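PDB 6MC8: DNA repair protein PprA, which binds DNA and takes part in the repair of radiation-induced DNA damage and in genome segregation, with a tendency to form filaments. Local coordinates for residues Ala208-Ile212 and Met233-Leu237; Ala248-Leu252 and Val302-Leu307. The protein carries 2 engineered substitutions. One frame throughout, in Å; residues are numbered along the deposited sequence.

The two contacts lie on the same side of the chain's centre and follow each other along the sequence: contact 1 is complete before contact 2 begins. Their centres are 13 Å apart, and a shared apolar patch connects them. L303 of contact 2 is the hub: its CB lies 3.7 Å from L237 CD2, its CD2 lies 3.8 Å from L234 CD1, and its CD1 comes within 4.1 Å of A208 N. L249 joins the same patch, with L249 CD2 at 4.0 Å from L234 CD1. Helix 218-237 bridges the two contacts: M233 and L237 face helix 200-213, while L234 and L237 meet the end of helix 274-304. No other subunit touches either contact.

Contact 1. Residues Ala208-Ile212 and Met233-Leu237; sequences AWKVI and MLGAL. Engineered in segment 208-212: K210 (natural residue Asp).
Two consecutive helices, 200-213 and 218-237, pack obliquely here: the axes of the short segments approach to 9.5 Å and cross at +47°. Residues 208-212 are regular α-helix, whereas helix 218-237 is kinked at M233 and L234, whose N atoms lack bonds to the preceding turn. M233, L237 and A208 dominate. A208, small enough to admit the neighbouring backbone, sets the register: its CA is 5.6 Å from L234 CA, and its CB is 3.5 Å from M233 O. M233, flexible and unbranched (chi1 m, chi2 -149°, chi3 p), brings CE to 3.5 Å from I212 CD1 and 3.6 Å from W209 CE3, at the ring edge. Its SD is 5.4 Å from the centroid of the six-membered ring, an oblique Met-aromatic contact. L237 (t, p) packs on both A208 and V211, CD2 3.8 Å from A208 CA and CD1 3.8 Å from V211 CG1, with CD2 also 4.0 Å from V211 CG1. Helix 274-304 joins this interface, A300 meeting V211 and L303 meeting L234 and L237.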
# COMPACT_ATOMS: atom_id res chain seq x y z
N ALA A 208 22.35 -26.48 28.67
CA ALA A 208 22.56 -27.35 29.82
C ALA A 208 22.68 -28.81 29.39
O ALA A 208 23.46 -29.57 29.97
CB ALA A 208 21.43 -27.18 30.83
N TRP A 209 21.93 -29.21 28.36
CA TRP A 209 22.05 -30.56 27.82
C TRP A 209 23.41 -30.77 27.17
O TRP A 209 23.95 -31.88 27.21
CB TRP A 209 20.92 -30.83 26.82
CG TRP A 209 21.06 -32.12 26.05
CD1 TRP A 209 21.43 -32.25 24.74
CD2 TRP A 209 20.84 -33.46 26.53
NE1 TRP A 209 21.45 -33.58 24.38
CE2 TRP A 209 21.09 -34.34 25.47
CE3 TRP A 209 20.46 -33.99 27.77
CZ2 TRP A 209 20.97 -35.72 25.59
CZ3 TRP A 209 20.34 -35.36 27.89
CH2 TRP A 209 20.60 -36.21 26.81
N LYS A 210 23.98 -29.72 26.57
CA LYS A 210 25.28 -29.85 25.91
C LYS A 210 26.40 -30.04 26.93
O LYS A 210 27.35 -30.79 26.69
CB LYS A 210 25.53 -28.64 25.02
CG LYS A 210 26.81 -28.73 24.23
CD LYS A 210 27.04 -27.52 23.35
CE LYS A 210 28.32 -27.68 22.55
NZ LYS A 210 29.50 -27.66 23.45
N VAL A 211 26.31 -29.36 28.08
CA VAL A 211 27.34 -29.49 29.10
C VAL A 211 27.26 -30.85 29.78
O VAL A 211 28.28 -31.51 30.01
CB VAL A 211 27.23 -28.34 30.11
CG1 VAL A 211 28.24 -28.49 31.23
CG2 VAL A 211 27.43 -27.01 29.43
N ILE A 212 26.04 -31.31 30.06
CA ILE A 212 25.83 -32.56 30.79
C ILE A 212 26.22 -33.76 29.94
O ILE A 212 26.85 -34.71 30.43
CB ILE A 212 24.37 -32.64 31.29
CG1 ILE A 212 24.15 -31.61 32.39
CG2 ILE A 212 24.01 -34.02 31.80
CD1 ILE A 212 22.71 -31.42 32.76
N MET A 233 16.98 -29.10 33.78
CA MET A 233 18.39 -29.21 33.34
C MET A 233 19.26 -28.04 33.79
O MET A 233 20.41 -28.28 34.03
CB MET A 233 18.50 -29.39 31.84
CG MET A 233 17.72 -30.53 31.37
SD MET A 233 18.52 -31.19 29.96
CE MET A 233 19.86 -32.05 30.77
N LEU A 234 18.73 -26.83 33.73
CA LEU A 234 19.51 -25.68 34.16
C LEU A 234 19.76 -25.71 35.66
O LEU A 234 20.89 -25.49 36.11
CB LEU A 234 18.80 -24.39 33.76
CG LEU A 234 19.49 -23.07 34.11
CD1 LEU A 234 20.81 -22.96 33.39
CD2 LEU A 234 18.60 -21.89 33.78
N GLY A 235 18.73 -26.01 36.44
CA GLY A 235 18.88 -26.02 37.88
C GLY A 235 19.72 -27.18 38.38
O GLY A 235 20.30 -27.12 39.46
N ALA A 236 19.77 -28.27 37.60
CA ALA A 236 20.68 -29.36 37.94
C ALA A 236 22.12 -28.97 37.65
O ALA A 236 23.03 -29.31 38.41
CB ALA A 236 20.29 -30.62 37.18
N LEU A 237 22.34 -28.26 36.55
CA LEU A 237 23.69 -27.83 36.19
C LEU A 237 24.15 -26.69 37.08
O LEU A 237 25.34 -26.57 37.39
CB LEU A 237 23.74 -27.44 34.72
CG LEU A 237 25.09 -27.09 34.13
CD1 LEU A 237 26.04 -28.26 34.27
CD2 LEU A 237 24.94 -26.72 32.67

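Contact 2. Residues Ala248-Leu252 and Val302-Leu307; sequences ALNQL and VLSGGL
Apolar packing between two helix C-terminal regions joins short helix 245-250 to the end of the long helix 274-304 and the turn that follows it. Residues 249-252 form a type I β-turn, closed by L252 N to L249 O at 3.1 Å, after which L252 is extended (phi/psi -87/148). Across from it, V302-S304 are helical; a weak hydrogen bond from G306 N to V302 O, 3.2 Å, spans the helix end. At G306 (-91/-151) a CB would be crowded by V302 O, so glycine suits the place. L307 then takes a left-handed backbone conformation (57/41).

The nearest CA atoms are those of A248 and L307, 5.9 Å apart. The CA-to-CB bond of L307 points sideways, but its m, t rotamer brings the end of the side chain nearer: CD2 lies 3.8 Å from both L249 CB and L252 CD1. The small A248 leaves room for this methyl, its CB 4.3 Å from L307 CD2. L249 (t, p) offers CD1 to V302 CG1 at 4.2 Å and CD2 to L303 CD2 at 3.9 Å. V302 is compact and β-branched; with chi1 t, its CG1 also meets L252 CD1 (m, t) at 4.0 Å. L303, also m, t, extends from a sideways start to L249 and reaches L234 and L237 of helix 218-237. R241 and H242 hydrogen-bond to carbonyls of this tail, R241 to those of L303 and G306, H242 to that of L307. The closest approach between the segments is 3.7 Å, from L307 CD2 to L249 N.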
# COMPACT_ATOMS: atom_id res chain seq x y z
N ALA A 248 23.79 -14.82 39.57
CA ALA A 248 24.64 -14.09 38.64
C ALA A 248 24.17 -14.28 37.21
O ALA A 248 24.32 -13.38 36.37
CB ALA A 248 26.09 -14.54 38.79
N LEU A 249 23.60 -15.42 36.90
CA LEU A 249 23.02 -15.68 35.57
C LEU A 249 21.79 -14.80 35.35
O LEU A 249 21.58 -14.37 34.28
CB LEU A 249 22.71 -17.17 35.46
CG LEU A 249 22.13 -17.67 34.14
CD1 LEU A 249 23.10 -17.46 33.02
CD2 LEU A 249 21.76 -19.12 34.23
N ASN A 250 21.00 -14.57 36.39
CA ASN A 250 19.77 -13.75 36.34
C ASN A 250 20.02 -12.29 36.00
O ASN A 250 19.14 -11.69 35.50
CB ASN A 250 18.83 -14.00 37.51
CG ASN A 250 17.42 -14.21 37.01
OD1 ASN A 250 17.16 -15.18 36.29
ND2 ASN A 250 16.54 -13.30 37.35
N GLN A 251 21.17 -11.73 36.36
CA GLN A 251 21.53 -10.34 36.01
C GLN A 251 22.04 -10.28 34.58
O GLN A 251 22.30 -9.22 34.13
CB GLN A 251 22.63 -9.80 36.90
CG GLN A 251 22.44 -10.07 38.37
CD GLN A 251 21.15 -9.51 38.91
OE1 GLN A 251 20.82 -8.37 38.69
NE2 GLN A 251 20.44 -10.32 39.65
N LEU A 252 22.24 -11.41 33.94
CA LEU A 252 22.74 -11.37 32.58
C LEU A 252 21.59 -11.24 31.59
O LEU A 252 20.49 -11.74 31.83
CB LEU A 252 23.54 -12.63 32.28
CG LEU A 252 24.81 -12.90 33.09
CD1 LEU A 252 25.39 -14.23 32.69
CD2 LEU A 252 25.83 -11.80 32.91
N VAL A 302 29.11 -20.15 29.50
CA VAL A 302 28.76 -19.40 30.70
C VAL A 302 28.35 -20.34 31.82
O VAL A 302 28.69 -20.13 32.99
CB VAL A 302 27.65 -18.37 30.36
CG1 VAL A 302 27.09 -17.71 31.59
CG2 VAL A 302 28.20 -17.30 29.45
N LEU A 303 27.67 -21.43 31.48
CA LEU A 303 27.22 -22.36 32.51
C LEU A 303 28.36 -23.25 33.00
O LEU A 303 28.31 -23.75 34.13
CB LEU A 303 26.08 -23.22 31.98
CG LEU A 303 24.81 -22.46 31.61
CD1 LEU A 303 23.75 -23.39 31.03
CD2 LEU A 303 24.28 -21.67 32.79
N SER A 304 29.39 -23.44 32.19
CA SER A 304 30.51 -24.29 32.59
C SER A 304 31.66 -23.48 33.17
O SER A 304 32.14 -23.79 34.27
CB SER A 304 30.99 -25.11 31.39
OG SER A 304 32.08 -25.93 31.74
N GLY A 305 32.10 -22.45 32.47
CA GLY A 305 33.28 -21.72 32.89
C GLY A 305 33.02 -20.36 33.51
O GLY A 305 33.85 -19.85 34.27
N GLY A 306 31.88 -19.77 33.20
CA GLY A 306 31.56 -18.43 33.65
C GLY A 306 30.83 -18.40 34.97
O GLY A 306 31.00 -19.28 35.82
N LEU A 307 30.01 -17.35 35.14
CA LEU A 307 29.21 -17.08 36.34
C LEU A 307 30.09 -16.98 37.59
O LEU A 307 29.73 -17.48 38.66
CB LEU A 307 28.10 -18.11 36.53
CG LEU A 307 27.10 -18.21 35.39
CD1 LEU A 307 26.06 -19.26 35.68
CD2 LEU A 307 26.47 -16.87 35.15